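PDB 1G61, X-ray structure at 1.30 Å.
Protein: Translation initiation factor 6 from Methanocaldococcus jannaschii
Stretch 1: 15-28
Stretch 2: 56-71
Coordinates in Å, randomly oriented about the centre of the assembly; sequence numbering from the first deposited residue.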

ATOM      1  N   ILE A  15       8.398   4.284  -4.933  1.00  9.17           N
ATOM      2  CA  ILE A  15       7.008   4.271  -5.420  1.00 10.49           C
ATOM      3  C   ILE A  15       5.983   4.179  -4.321  1.00  8.79           C
ATOM      4  O   ILE A  15       4.942   4.855  -4.375  1.00  9.01           O
ATOM      5  CB  ILE A  15       6.771   3.056  -6.421  1.00 10.34           C
ATOM      6  CG1 ILE A  15       7.748   3.056  -7.575  1.00 13.96           C
ATOM      7  CG2 ILE A  15       5.334   2.991  -6.908  1.00 14.59           C
ATOM      8  CD1 ILE A  15       7.889   4.504  -8.173  1.00 18.93           C
ATOM      9  N   GLY A  16       6.239   3.323  -3.334  1.00  8.43           N
ATOM     10  CA  GLY A  16       5.297   3.020  -2.260  1.00  9.01           C
ATOM     11  C   GLY A  16       5.121   4.157  -1.254  1.00  7.21           C
ATOM     12  O   GLY A  16       4.106   4.214  -0.552  1.00  8.35           O
ATOM     13  N   VAL A  17       6.118   5.070  -1.145  1.00  7.16           N
ATOM     14  CA  VAL A  17       5.902   6.273  -0.319  1.00  8.14           C
ATOM     15  C   VAL A  17       4.969   7.238  -1.012  1.00  6.15           C
ATOM     16  O   VAL A  17       4.225   8.002  -0.404  1.00  7.34           O
ATOM     17  CB  VAL A  17       7.261   6.930  -0.069  1.00  9.06           C
ATOM     18  CG1 VAL A  17       7.198   8.366   0.455  1.00  9.00           C
ATOM     19  CG2 VAL A  17       8.039   6.059   0.931  1.00 11.06           C
ATOM     20  N   LEU A  18       5.018   7.234  -2.356  1.00  6.74           N
ATOM     21  CA  LEU A  18       4.314   8.206  -3.156  1.00  6.67           C
ATOM     22  C   LEU A  18       2.918   7.789  -3.622  1.00  6.66           C
ATOM     23  O   LEU A  18       2.203   8.606  -4.206  1.00 10.38           O
ATOM     24  CB  LEU A  18       5.154   8.493  -4.432  1.00  9.04           C
ATOM     25  CG  LEU A  18       6.501   9.196  -4.183  1.00  8.61           C
ATOM     26  CD1 LEU A  18       7.254   9.282  -5.503  1.00 10.60           C
ATOM     27  CD2 LEU A  18       6.277  10.605  -3.623  1.00 12.05           C
ATOM     28  N   ALA A  19       2.517   6.542  -3.415  1.00  6.53           N
ATOM     29  CA  ALA A  19       1.298   6.027  -4.003  1.00  6.89           C
ATOM     30  C   ALA A  19       0.764   4.832  -3.264  1.00  6.51           C
ATOM     31  O   ALA A  19       1.502   4.175  -2.556  1.00  7.26           O
ATOM     32  CB  ALA A  19       1.599   5.546  -5.435  1.00  9.39           C
ATOM     33  N   LEU A  20      -0.534   4.581  -3.444  1.00  6.89           N
ATOM     34  CA  LEU A  20      -1.117   3.341  -2.921  1.00  7.45           C
ATOM     35  C   LEU A  20      -2.078   2.817  -3.994  1.00  7.35           C
ATOM     36  O   LEU A  20      -2.624   3.599  -4.817  1.00  8.03           O
ATOM     37  CB  LEU A  20      -1.792   3.470  -1.584  1.00  9.06           C
ATOM     38  CG  LEU A  20      -3.046   4.337  -1.481  1.00 10.32           C
ATOM     39  CD1 LEU A  20      -4.361   3.659  -1.850  1.00 11.93           C
ATOM     40  CD2 LEU A  20      -3.195   4.745  -0.016  1.00 16.83           C
ATOM     41  N   THR A  21      -2.399   1.542  -3.950  1.00  7.94           N
ATOM     42  CA  THR A  21      -3.422   0.969  -4.816  1.00  7.43           C
ATOM     43  C   THR A  21      -4.280  -0.073  -4.091  1.00  6.60           C
ATOM     44  O   THR A  21      -3.855  -0.700  -3.112  1.00  9.17           O
ATOM     45  CB  THR A  21      -2.741   0.297  -6.042  1.00  7.50           C
ATOM     46  OG1 THR A  21      -3.735   0.073  -7.074  1.00  9.06           O
ATOM     47  CG2 THR A  21      -2.022  -1.003  -5.733  1.00  9.32           C
ATOM     48  N   THR A  22      -5.483  -0.230  -4.627  1.00  6.64           N
ATOM     49  CA  THR A  22      -6.344  -1.353  -4.301  1.00  6.61           C
ATOM     50  C   THR A  22      -6.574  -2.103  -5.620  1.00  7.07           C
ATOM     51  O   THR A  22      -5.873  -1.851  -6.619  1.00  7.37           O
ATOM     52  CB  THR A  22      -7.657  -0.905  -3.655  1.00  6.95           C
ATOM     53  OG1 THR A  22      -8.487  -0.286  -4.636  1.00  7.84           O
ATOM     54  CG2 THR A  22      -7.363   0.084  -2.544  1.00  7.59           C
ATOM     55  N   GLU A  23      -7.543  -3.031  -5.624  1.00  8.05           N
ATOM     56  CA  GLU A  23      -7.976  -3.630  -6.895  1.00  8.17           C
ATOM     57  C   GLU A  23      -8.689  -2.594  -7.763  1.00  9.04           C
ATOM     58  O   GLU A  23      -8.723  -2.812  -8.990  1.00 10.39           O
ATOM     59  CB  GLU A  23      -8.920  -4.818  -6.702  1.00  8.52           C
ATOM     60  CG  GLU A  23      -8.312  -5.960  -5.888  1.00  9.45           C
ATOM     61  CD  GLU A  23      -7.190  -6.635  -6.639  1.00 10.92           C
ATOM     62  OE1 GLU A  23      -7.309  -6.877  -7.865  1.00 13.08           O
ATOM     63  OE2 GLU A  23      -6.156  -6.961  -6.012  1.00 13.23           O
ATOM     64  N   GLU A  24      -9.237  -1.527  -7.196  1.00  7.89           N
ATOM     65  CA  GLU A  24     -10.110  -0.621  -7.963  1.00  9.13           C
ATOM     66  C   GLU A  24      -9.535   0.754  -8.177  1.00  8.88           C
ATOM     67  O   GLU A  24      -9.790   1.377  -9.238  1.00 11.42           O
ATOM     68  CB  GLU A  24     -11.495  -0.515  -7.307  1.00 14.02           C
ATOM     69  CG  GLU A  24     -12.241  -1.847  -7.244  1.00 24.59           C
ATOM     70  CD  GLU A  24     -11.967  -2.840  -6.126  1.00 31.61           C
ATOM     71  OE1 GLU A  24     -11.411  -2.518  -5.006  1.00 25.61           O
ATOM     72  OE2 GLU A  24     -12.320  -4.065  -6.299  1.00 24.80           O
ATOM     73  N   ILE A  25      -8.760   1.263  -7.218  1.00  8.90           N
ATOM     74  CA  ILE A  25      -8.264   2.650  -7.331  1.00  8.69           C
ATOM     75  C   ILE A  25      -6.776   2.709  -7.050  1.00  8.31           C
ATOM     76  O   ILE A  25      -6.233   1.868  -6.349  1.00  9.12           O
ATOM     77  CB  ILE A  25      -8.975   3.605  -6.339  1.00  8.92           C
ATOM     78  CG1 ILE A  25      -8.657   3.378  -4.849  1.00 12.40           C
ATOM     79  CG2 ILE A  25     -10.475   3.622  -6.641  1.00 12.04           C
ATOM     80  CD1 ILE A  25      -9.316   4.384  -3.910  1.00 14.88           C
ATOM     81  N   THR A  26      -6.113   3.726  -7.561  1.00  8.07           N
ATOM     82  CA  THR A  26      -4.758   4.057  -7.248  1.00  7.74           C
ATOM     83  C   THR A  26      -4.647   5.542  -6.961  1.00  7.69           C
ATOM     84  O   THR A  26      -5.187   6.317  -7.739  1.00  9.19           O
ATOM     85  CB  THR A  26      -3.821   3.698  -8.430  1.00  8.49           C
ATOM     86  OG1 THR A  26      -4.036   2.309  -8.781  1.00  8.87           O
ATOM     87  CG2 THR A  26      -2.383   3.939  -8.015  1.00  9.59           C
ATOM     88  N   LEU A  27      -4.010   5.891  -5.852  1.00  7.98           N
ATOM     89  CA  LEU A  27      -3.784   7.295  -5.499  1.00  7.77           C
ATOM     90  C   LEU A  27      -2.340   7.627  -5.822  1.00  7.87           C
ATOM     91  O   LEU A  27      -1.448   6.860  -5.429  1.00  8.60           O
ATOM     92  CB  LEU A  27      -4.088   7.581  -4.024  1.00 10.33           C
ATOM     93  CG  LEU A  27      -5.464   7.147  -3.490  1.00 13.35           C
ATOM     94  CD1 LEU A  27      -5.700   7.790  -2.132  1.00 26.24           C
ATOM     95  CD2 LEU A  27      -6.622   7.516  -4.365  1.00 14.17           C
ATOM     96  N   LEU A  28      -2.143   8.747  -6.525  1.00  8.33           N
ATOM     97  CA  LEU A  28      -0.854   9.102  -7.078  1.00  7.73           C
ATOM     98  C   LEU A  28      -0.500  10.547  -6.781  1.00  8.22           C
ATOM     99  O   LEU A  28      -1.392  11.376  -6.534  1.00  9.15           O
ATOM    100  CB  LEU A  28      -0.844   8.926  -8.616  1.00  9.87           C
ATOM    101  CG  LEU A  28      -1.020   7.485  -9.128  1.00  9.70           C
ATOM    102  CD1 LEU A  28      -1.292   7.455 -10.610  1.00 11.59           C
ATOM    103  CD2 LEU A  28       0.227   6.663  -8.759  1.00 10.69           C
ATOM    104  N   SER A  56       0.774  17.223   1.052  1.00 14.66           N
ATOM    105  CA  SER A  56       1.907  16.397   0.748  1.00 14.18           C
ATOM    106  C   SER A  56       1.691  15.465  -0.430  1.00 11.08           C
ATOM    107  O   SER A  56       0.579  14.994  -0.627  1.00 11.13           O
ATOM    108  CB  SER A  56       2.230  15.578   2.040  1.00 17.76           C
ATOM    109  OG  SER A  56       3.271  14.687   1.832  1.00 18.25           O
ATOM    110  N   SER A  57       2.726  15.100  -1.164  1.00  9.63           N
ATOM    111  CA  SER A  57       2.698  14.040  -2.166  1.00  9.01           C
ATOM    112  C   SER A  57       3.021  12.656  -1.625  1.00  8.36           C
ATOM    113  O   SER A  57       3.080  11.705  -2.419  1.00 11.66           O
ATOM    114  CB  SER A  57       3.592  14.390  -3.379  1.00 15.31           C
ATOM    115  OG  SER A  57       4.852  14.805  -2.844  1.00 19.94           O
ATOM    116  N   LEU A  58       3.224  12.522  -0.321  1.00  8.13           N
ATOM    117  CA  LEU A  58       3.636  11.216   0.261  1.00  8.77           C
ATOM    118  C   LEU A  58       2.411  10.353   0.548  1.00  7.53           C
ATOM    119  O   LEU A  58       2.165   9.852   1.657  1.00  8.01           O
ATOM    120  CB  LEU A  58       4.428  11.402   1.532  1.00  9.85           C
ATOM    121  CG  LEU A  58       5.608  12.361   1.435  1.00 13.25           C
ATOM    122  CD1 LEU A  58       6.300  12.340   2.821  1.00 28.74           C
ATOM    123  CD2 LEU A  58       6.577  12.046   0.328  1.00 21.46           C
ATOM    124  N   VAL A  59       1.608  10.141  -0.520  1.00  7.29           N
ATOM    125  CA  VAL A  59       0.285   9.515  -0.373  1.00  8.82           C
ATOM    126  C   VAL A  59       0.352   8.100   0.172  1.00  7.58           C
ATOM    127  O   VAL A  59      -0.477   7.668   1.006  1.00  8.58           O
ATOM    128  CB  VAL A  59      -0.417   9.510  -1.772  1.00 14.92           C
ATOM    129  CG1 VAL A  59      -1.648   8.640  -1.691  1.00 23.91           C
ATOM    130  CG2 VAL A  59      -0.677  10.949  -2.178  1.00 21.80           C
ATOM    131  N   GLY A  60       1.360   7.322  -0.242  1.00  7.56           N
ATOM    132  CA  GLY A  60       1.518   5.939   0.172  1.00  7.41           C
ATOM    133  C   GLY A  60       1.948   5.802   1.622  1.00  7.19           C
ATOM    134  O   GLY A  60       1.681   4.799   2.283  1.00  9.83           O
ATOM    135  N   SER A  61       2.650   6.841   2.144  1.00  7.75           N
ATOM    136  CA  SER A  61       3.037   6.844   3.533  1.00  7.21           C
ATOM    137  C   SER A  61       1.922   7.322   4.464  1.00  6.53           C
ATOM    138  O   SER A  61       1.920   6.938   5.637  1.00  7.09           O
ATOM    139  CB  SER A  61       4.282   7.708   3.772  1.00  8.12           C
ATOM    140  OG  SER A  61       5.433   7.006   3.271  1.00 11.08           O
ATOM    141  N   LEU A  62       1.033   8.148   3.920  1.00  6.61           N
ATOM    142  CA  LEU A  62       0.043   8.795   4.784  1.00  7.35           C
ATOM    143  C   LEU A  62      -1.314   8.123   4.793  1.00  7.06           C
ATOM    144  O   LEU A  62      -2.128   8.407   5.669  1.00  8.60           O
ATOM    145  CB  LEU A  62      -0.164  10.250   4.325  1.00  9.30           C
ATOM    146  CG  LEU A  62       1.019  11.198   4.562  1.00  8.55           C
ATOM    147  CD1 LEU A  62       0.728  12.509   3.828  1.00 16.50           C
ATOM    148  CD2 LEU A  62       1.155  11.364   6.064  1.00 16.23           C
ATOM    149  N   SER A  63      -1.606   7.245   3.845  1.00  7.68           N
ATOM    150  CA  SER A  63      -2.961   6.710   3.691  1.00  8.38           C
ATOM    151  C   SER A  63      -2.900   5.230   3.387  1.00  6.88           C
ATOM    152  O   SER A  63      -1.848   4.721   2.988  1.00  8.23           O
ATOM    153  CB  SER A  63      -3.645   7.512   2.573  1.00 11.70           C
ATOM    154  OG  SER A  63      -4.925   6.953   2.353  1.00 19.82           O
ATOM    155  N   VAL A  64      -4.048   4.560   3.564  1.00  8.78           N
ATOM    156  CA  VAL A  64      -4.265   3.127   3.370  1.00  9.89           C
ATOM    157  C   VAL A  64      -5.613   2.908   2.743  1.00  7.63           C
ATOM    158  O   VAL A  64      -6.553   3.645   3.088  1.00  9.11           O
ATOM    159  CB  VAL A  64      -4.309   2.506   4.795  1.00 16.45           C
ATOM    160  CG1 VAL A  64      -4.780   1.111   4.796  1.00 14.72           C
ATOM    161  CG2 VAL A  64      -2.933   2.623   5.439  1.00 19.04           C
ATOM    162  N   ALA A  65      -5.756   1.905   1.880  1.00  7.00           N
ATOM    163  CA  ALA A  65      -7.078   1.609   1.363  1.00  7.10           C
ATOM    164  C   ALA A  65      -7.203   0.145   0.985  1.00  5.99           C
ATOM    165  O   ALA A  65      -6.196  -0.527   0.725  1.00  7.75           O
ATOM    166  CB  ALA A  65      -7.427   2.456   0.133  1.00  7.90           C
ATOM    167  N   ASN A  66      -8.446  -0.305   0.985  1.00  7.11           N
ATOM    168  CA  ASN A  66      -8.716  -1.643   0.428  1.00  6.43           C
ATOM    169  C   ASN A  66     -10.065  -1.528  -0.289  1.00  5.98           C
ATOM    170  O   ASN A  66     -10.512  -0.406  -0.603  1.00  8.17           O
ATOM    171  CB  ASN A  66      -8.619  -2.742   1.468  1.00  6.93           C
ATOM    172  CG  ASN A  66      -9.745  -2.779   2.478  1.00  7.13           C
ATOM    173  OD1 ASN A  66     -10.618  -1.882   2.467  1.00  6.72           O
ATOM    174  ND2 ASN A  66      -9.744  -3.819   3.333  1.00  6.54           N
ATOM    175  N   LYS A  67     -10.711  -2.661  -0.587  1.00  6.73           N
ATOM    176  CA  LYS A  67     -12.005  -2.577  -1.320  1.00  6.40           C
ATOM    177  C   LYS A  67     -13.077  -1.882  -0.488  1.00  7.00           C
ATOM    178  O   LYS A  67     -14.029  -1.316  -1.057  1.00  9.48           O
ATOM    179  CB  LYS A  67     -12.509  -3.971  -1.648  1.00  7.43           C
ATOM    180  CG  LYS A  67     -13.686  -3.986  -2.630  1.00 10.24           C
ATOM    181  CD  LYS A  67     -14.274  -5.431  -2.797  1.00 10.19           C
ATOM    182  CE  LYS A  67     -15.269  -5.711  -1.691  1.00 11.46           C
ATOM    183  NZ  LYS A  67     -15.787  -7.121  -1.717  1.00  9.12           N
ATOM    184  N   TYR A  68     -12.952  -1.947   0.835  1.00  6.61           N
ATOM    185  CA  TYR A  68     -14.009  -1.510   1.759  1.00  6.99           C
ATOM    186  C   TYR A  68     -13.787  -0.126   2.350  1.00  6.97           C
ATOM    187  O   TYR A  68     -14.795   0.530   2.668  1.00  7.76           O
ATOM    188  CB  TYR A  68     -14.111  -2.512   2.912  1.00  6.90           C
ATOM    189  CG  TYR A  68     -14.558  -3.898   2.449  1.00  6.93           C
ATOM    190  CD1 TYR A  68     -13.674  -4.985   2.428  1.00  6.61           C
ATOM    191  CD2 TYR A  68     -15.865  -4.124   2.046  1.00  7.63           C
ATOM    192  CE1 TYR A  68     -14.052  -6.255   2.026  1.00  7.80           C
ATOM    193  CE2 TYR A  68     -16.257  -5.384   1.627  1.00  8.89           C
ATOM    194  CZ  TYR A  68     -15.360  -6.443   1.609  1.00  8.50           C
ATOM    195  OH  TYR A  68     -15.827  -7.671   1.198  1.00  8.61           O
ATOM    196  N   GLY A  69     -12.527   0.288   2.523  1.00  6.76           N
ATOM    197  CA  GLY A  69     -12.306   1.492   3.297  1.00  6.14           C
ATOM    198  C   GLY A  69     -11.101   2.258   2.809  1.00  6.14           C
ATOM    199  O   GLY A  69     -10.216   1.722   2.100  1.00  7.37           O
ATOM    200  N   LEU A  70     -11.041   3.518   3.197  1.00  6.88           N
ATOM    201  CA  LEU A  70      -9.909   4.409   2.922  1.00  7.25           C
ATOM    202  C   LEU A  70      -9.596   5.129   4.214  1.00  5.98           C
ATOM    203  O   LEU A  70     -10.492   5.816   4.742  1.00  8.24           O
ATOM    204  CB  LEU A  70     -10.273   5.418   1.814  1.00  9.25           C
ATOM    205  CG  LEU A  70      -9.231   6.568   1.588  1.00 11.40           C
ATOM    206  CD1 LEU A  70      -7.911   6.032   1.113  1.00 12.60           C
ATOM    207  CD2 LEU A  70      -9.828   7.594   0.650  1.00 14.51           C
ATOM    208  N   LEU A  71      -8.366   4.991   4.682  1.00  6.47           N
ATOM    209  CA  LEU A  71      -7.960   5.630   5.950  1.00  6.50           C
ATOM    210  C   LEU A  71      -7.106   6.870   5.648  1.00  6.23           C
ATOM    211  O   LEU A  71      -6.148   6.790   4.863  1.00  8.27           O
ATOM    212  CB  LEU A  71      -7.140   4.685   6.812  1.00  7.43           C
ATOM    213  CG  LEU A  71      -7.715   3.304   7.052  1.00  7.92           C
ATOM    214  CD1 LEU A  71      -6.787   2.493   7.966  1.00  8.47           C
ATOM    215  CD2 LEU A  71      -9.095   3.406   7.680  1.00 10.15           C
TER
HETATM  216  O   HOH W   1     -10.818   0.392  -3.356  1.00 10.33           O
HETATM  217  O   HOH W   2     -13.577  -0.548  -3.765  1.00 20.11           O

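The two stretches share a plan: a short helical segment, then a tight hairpin. They bury 732 Å² between them, and the closest approach is made by backbone. At Gly60, the helix of the second stretch comes so near the weakly bonded helical turn of the first stretch that only a glycine fits. Gly60 CA lies 3.2 Å from Gly16 O and 3.2 Å from Ala19 O, both CA-H...O contacts, and a CB built here would stand 1.9 Å from Gly16 O and 2.4 Å from Ala19 O. The hollow left by the absent side chain is filled by the carbonyls of the other stretch, and the CA atoms of Ala19 and Gly60 approach to 4.2 Å.

Close approach lets a carbonyl knob plug the start of the helix. Val17 O receives Gly60 N at 2.9 Å, a weak bond by its bent angle, and Ser61 N at 3.2 Å with better geometry. These are the only direct hydrogen bonds between the stretches. They use amide groups in the first turn of the helix, where Leu58 holds the N-cap position. Not every polar group is served: Leu18 O, packed 3.7 Å from Val59 CB, is buried without a partner.

Around this plug the aliphatic side chains close the seam. The CA-to-CB bond of Val17 points away overall, yet its branched side chain still reaches across, with Val17 CG1 3.7 Å from Leu58 CD2 and 3.6 Å from Ser61 OG. Leu18 also starts away, but its end comes back, placing Leu18 CD2 3.6 Å from Ser57 O and 4.2 Å from Leu58 CD2. Val59 makes a compact, beta-branched bump against the hairpin strand, its CG1 3.5 Å from Leu27 CB. Farther out on Leu27, CD1 reaches Leu70 CD1 at 4.3 Å, a looser touch.

Leu20 is the main bump offered by the first strand. Pointing toward the second stretch in the p, p rotamer, it spreads its two methyls over different neighbours: CD2 settles 3.3 Å from Ser63 O, where the helix gives way to strand, while CD1 lies 3.8 Å from Ala65 CB. The single methyl of Ala65 sits between two neighbours: Ala65 CB meets Thr22 CG2 at 3.6 Å as well as Leu20 CD1.

Thr22 uses both branches. CG2 packs directly on the second stretch, also 3.5 Å from Ala65 O, while OG1 accepts the amides of Glu24 (Glu24 N to Thr22 OG1, 2.9 Å) and Ile25 (Ile25 N to Thr22 OG1, 3.0 Å), bracing the turn, and reaches Asn66 O by way of water 1. Asn66 braces the other turn similarly, its OD1 accepting Tyr68 N at 2.8 Å and Gly69 N at 2.9 Å.

At the open end, water replaces tight packing. Water 1 lies 2.7 Å from Thr22 OG1 and 2.9 Å from Asn66 O; water 2 lies 2.9 Å from Lys67 O and, weakly bonded, 3.2 Å from Glu24 OE1, so that it bridges the stretches. Glu24 OE1 lies 3.6 Å from Lys67 CG, on the aliphatic stem of the lysine, while the lysine's end leads away and Lys67 NZ donates to Tyr68 OH at 3.0 Å.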